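Local coordinates for hypothetical protein PH1136 (Pyrococcus horikoshii, PDB 1IXL) that is functionally uncharacterised but adopts the hot-dog fold of the thioesterase superfamily and may hydrolyse acyl-CoA thioesters, at residues A[26-39]-A[81-93]. Sequence-based numbering, arbitrary orientation.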
# COMPACT_ATOMS: atom_id res chain seq x y z
N GLY A 26 12.78 -3.65 -4.58
CA GLY A 26 11.66 -4.55 -4.80
C GLY A 26 10.75 -4.88 -3.63
O GLY A 26 9.91 -5.78 -3.75
N TYR A 27 10.86 -4.13 -2.54
CA TYR A 27 10.05 -4.43 -1.35
C TYR A 27 9.83 -3.20 -0.46
O TYR A 27 10.72 -2.36 -0.29
CB TYR A 27 10.74 -5.55 -0.57
CG TYR A 27 10.03 -6.02 0.68
CD1 TYR A 27 9.03 -6.99 0.61
CD2 TYR A 27 10.33 -5.47 1.93
CE1 TYR A 27 8.35 -7.40 1.75
CE2 TYR A 27 9.65 -5.88 3.08
CZ TYR A 27 8.66 -6.85 2.97
OH TYR A 27 7.98 -7.28 4.09
N ALA A 28 8.64 -3.09 0.12
CA ALA A 28 8.36 -1.96 1.01
C ALA A 28 7.33 -2.33 2.07
O ALA A 28 6.52 -3.23 1.87
CB ALA A 28 7.88 -0.77 0.22
N GLU A 29 7.40 -1.63 3.20
CA GLU A 29 6.48 -1.83 4.30
C GLU A 29 6.01 -0.47 4.76
O GLU A 29 6.81 0.46 4.93
CB GLU A 29 7.15 -2.59 5.45
CG GLU A 29 7.52 -4.04 5.10
CD GLU A 29 8.07 -4.80 6.30
OE1 GLU A 29 8.14 -4.21 7.40
OE2 GLU A 29 8.41 -6.00 6.12
N VAL A 30 4.70 -0.35 4.95
CA VAL A 30 4.09 0.90 5.37
C VAL A 30 3.07 0.58 6.47
O VAL A 30 2.33 -0.39 6.36
CB VAL A 30 3.34 1.58 4.18
CG1 VAL A 30 2.85 2.95 4.60
CG2 VAL A 30 4.26 1.66 2.95
N GLU A 31 3.04 1.39 7.51
CA GLU A 31 2.11 1.14 8.61
C GLU A 31 1.07 2.24 8.71
O GLU A 31 1.31 3.39 8.33
CB GLU A 31 2.88 1.02 9.93
CG GLU A 31 3.76 2.21 10.24
CD GLU A 31 4.32 2.18 11.67
OE1 GLU A 31 4.72 1.08 12.12
OE2 GLU A 31 4.37 3.24 12.32
N LEU A 32 -0.10 1.88 9.23
CA LEU A 32 -1.17 2.84 9.38
C LEU A 32 -1.95 2.58 10.66
O LEU A 32 -2.37 1.44 10.92
CB LEU A 32 -2.13 2.77 8.19
CG LEU A 32 -3.43 3.59 8.23
CD1 LEU A 32 -3.12 5.08 8.19
CD2 LEU A 32 -4.30 3.23 7.01
N GLU A 33 -2.11 3.63 11.46
CA GLU A 33 -2.90 3.56 12.69
C GLU A 33 -4.28 4.03 12.22
O GLU A 33 -4.42 5.15 11.72
CB GLU A 33 -2.36 4.53 13.74
CG GLU A 33 -1.13 4.02 14.48
CD GLU A 33 -1.44 2.84 15.38
OE1 GLU A 33 -0.48 2.26 15.95
OE2 GLU A 33 -2.64 2.49 15.52
N THR A 34 -5.29 3.17 12.33
CA THR A 34 -6.62 3.58 11.90
C THR A 34 -7.22 4.57 12.89
O THR A 34 -7.01 4.45 14.11
CB THR A 34 -7.54 2.38 11.70
OG1 THR A 34 -7.61 1.61 12.91
CG2 THR A 34 -7.02 1.51 10.57
N ILE A 35 -7.95 5.55 12.37
CA ILE A 35 -8.58 6.59 13.19
C ILE A 35 -10.09 6.63 13.05
O ILE A 35 -10.66 6.05 12.12
CB ILE A 35 -8.03 8.01 12.88
CG1 ILE A 35 -8.18 8.32 11.39
CG2 ILE A 35 -6.57 8.10 13.31
CD1 ILE A 35 -7.71 9.73 11.00
N ASP A 36 -10.72 7.35 13.97
CA ASP A 36 -12.17 7.44 14.01
C ASP A 36 -12.87 7.93 12.74
O ASP A 36 -13.98 7.50 12.44
CB ASP A 36 -12.58 8.29 15.21
CG ASP A 36 -14.00 8.06 15.61
OD1 ASP A 36 -14.87 8.87 15.25
OD2 ASP A 36 -14.25 7.03 16.27
N GLU A 37 -12.23 8.81 11.98
CA GLU A 37 -12.85 9.33 10.76
C GLU A 37 -12.99 8.27 9.67
O GLU A 37 -13.76 8.44 8.72
CB GLU A 37 -12.05 10.52 10.22
CG GLU A 37 -12.08 11.76 11.13
CD GLU A 37 -11.02 11.74 12.22
OE1 GLU A 37 -10.91 10.75 12.98
OE2 GLU A 37 -10.28 12.73 12.32
N MSE A 38 -12.24 7.18 9.82
CA MSE A 38 -12.23 6.06 8.86
C MSE A 38 -13.39 5.08 9.07
O MSE A 38 -13.55 4.14 8.29
CB MSE A 38 -10.90 5.28 9.00
CG MSE A 38 -9.68 5.95 8.42
SE MSE A 38 -8.10 5.08 8.75
CE MSE A 38 -8.40 3.61 8.34
N LYS A 39 -14.17 5.27 10.13
CA LYS A 39 -15.28 4.39 10.44
C LYS A 39 -16.48 4.54 9.51
O LYS A 39 -16.68 5.58 8.92
CB LYS A 39 -15.74 4.59 11.89
CG LYS A 39 -16.53 5.86 12.12
CD LYS A 39 -16.84 6.06 13.60
CE LYS A 39 -17.59 7.36 13.84
NZ LYS A 39 -16.88 8.50 13.19
N VAL A 81 -11.61 -4.64 9.73
CA VAL A 81 -10.67 -3.80 10.47
C VAL A 81 -11.49 -2.86 11.35
O VAL A 81 -12.49 -2.30 10.90
CB VAL A 81 -9.77 -2.98 9.49
CG1 VAL A 81 -8.95 -1.94 10.25
CG2 VAL A 81 -8.84 -3.92 8.74
N LYS A 82 -11.06 -2.71 12.59
CA LYS A 82 -11.77 -1.86 13.54
C LYS A 82 -10.94 -0.64 13.92
O LYS A 82 -9.73 -0.73 14.01
CB LYS A 82 -12.12 -2.71 14.79
CG LYS A 82 -11.90 -2.04 16.12
CD LYS A 82 -12.11 -3.00 17.29
CE LYS A 82 -13.58 -3.31 17.50
NZ LYS A 82 -14.37 -2.08 17.83
N VAL A 83 -11.59 0.50 14.12
CA VAL A 83 -10.85 1.71 14.50
C VAL A 83 -9.96 1.39 15.69
O VAL A 83 -10.42 0.76 16.64
CB VAL A 83 -11.78 2.87 14.90
CG1 VAL A 83 -11.00 3.94 15.66
CG2 VAL A 83 -12.42 3.48 13.65
N GLY A 84 -8.71 1.82 15.64
CA GLY A 84 -7.79 1.52 16.71
C GLY A 84 -6.80 0.44 16.29
O GLY A 84 -5.74 0.29 16.90
N ASP A 85 -7.14 -0.32 15.25
CA ASP A 85 -6.22 -1.34 14.75
C ASP A 85 -5.03 -0.62 14.12
O ASP A 85 -5.18 0.45 13.54
CB ASP A 85 -6.88 -2.22 13.66
CG ASP A 85 -7.93 -3.17 14.20
OD1 ASP A 85 -8.09 -3.28 15.44
OD2 ASP A 85 -8.59 -3.83 13.37
N LYS A 86 -3.85 -1.21 14.25
CA LYS A 86 -2.65 -0.67 13.65
C LYS A 86 -2.40 -1.68 12.54
O LYS A 86 -2.36 -2.90 12.80
CB LYS A 86 -1.48 -0.70 14.62
CG LYS A 86 -0.16 -0.27 13.99
CD LYS A 86 1.02 -0.84 14.76
CE LYS A 86 2.25 -0.95 13.87
NZ LYS A 86 2.55 0.37 13.26
N LEU A 87 -2.25 -1.20 11.31
CA LEU A 87 -2.04 -2.08 10.17
C LEU A 87 -0.68 -1.90 9.53
O LEU A 87 -0.13 -0.81 9.54
CB LEU A 87 -3.10 -1.80 9.09
CG LEU A 87 -4.58 -1.76 9.50
CD1 LEU A 87 -5.45 -1.40 8.27
CD2 LEU A 87 -5.01 -3.11 10.09
N VAL A 88 -0.14 -2.99 8.99
CA VAL A 88 1.14 -2.94 8.29
C VAL A 88 1.01 -3.64 6.93
O VAL A 88 0.72 -4.83 6.86
CB VAL A 88 2.29 -3.63 9.06
CG1 VAL A 88 3.59 -3.53 8.23
CG2 VAL A 88 2.47 -2.99 10.43
N ALA A 89 1.25 -2.91 5.86
CA ALA A 89 1.18 -3.48 4.53
C ALA A 89 2.60 -3.85 4.09
O ALA A 89 3.51 -3.04 4.23
CB ALA A 89 0.58 -2.47 3.57
N LYS A 90 2.77 -5.08 3.60
CA LYS A 90 4.04 -5.58 3.09
C LYS A 90 3.87 -5.88 1.60
O LYS A 90 3.11 -6.75 1.21
CB LYS A 90 4.46 -6.83 3.88
CG LYS A 90 4.62 -6.51 5.38
CD LYS A 90 5.17 -7.66 6.21
CE LYS A 90 5.05 -7.30 7.70
NZ LYS A 90 5.54 -8.42 8.56
N ALA A 91 4.60 -5.13 0.77
CA ALA A 91 4.52 -5.22 -0.69
C ALA A 91 5.81 -5.72 -1.35
O ALA A 91 6.88 -5.21 -1.06
CB ALA A 91 4.17 -3.85 -1.26
N LYS A 92 5.70 -6.71 -2.24
CA LYS A 92 6.88 -7.22 -2.95
C LYS A 92 6.61 -7.38 -4.44
O LYS A 92 5.55 -7.85 -4.84
CB LYS A 92 7.32 -8.57 -2.37
CG LYS A 92 8.56 -9.14 -3.10
CD LYS A 92 9.13 -10.37 -2.42
CE LYS A 92 8.20 -11.56 -2.49
NZ LYS A 92 8.92 -12.81 -2.05
N ILE A 93 7.56 -6.95 -5.27
CA ILE A 93 7.40 -7.11 -6.71
C ILE A 93 7.54 -8.61 -6.94
O ILE A 93 8.54 -9.20 -6.55
CB ILE A 93 8.50 -6.37 -7.48
CG1 ILE A 93 8.34 -4.86 -7.31
CG2 ILE A 93 8.43 -6.74 -8.96
CD1 ILE A 93 9.43 -4.05 -8.00
O HOH W 1 8.79 -7.80 8.24
O HOH W 2 -3.42 1.25 17.87
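In the hot-dog fold an antiparallel sheet wraps a long helix, and the pairing of strand 27-33 with the 86-93 part of strand 86-97 shows how such a sheet separates its two faces. Ala28, Val30, Leu32, Leu87, Ala89 and Ala91 form the buried face; Val30 and Ala89 both rest on Leu54 of helix 48-63. Backbone bonds run in pairs, Ala91 N lying 2.9 Å from Ala28 O. The other face carries charge. Lys86 reaches across Glu33, its CG 3.2 Å from Glu33 OE1, and bends at its last torsion (chi4 55°) to set NZ above the carboxylate plane of Glu31, 2.6 Å from OE1. With an alanine here, Glu31 would probably lose its salt-bridge mate, and the Glu33 carboxylate the methylenes it lies against. Farther along, Lys90 lies alongside Tyr27, its CD 3.5 Å from the phenol OH, while Glu29 OE2 meets the ring edge in plane, modelled too close to that hydroxyl for the distance to be trusted. Beyond the strand, Thr34 closes on the type II turn Lys82-Asp85: Asp85 O accepts both Thr34 N, at 3.0 Å, and Thr34 OG1, which sits on a carbonyl lone pair at 2.8 Å.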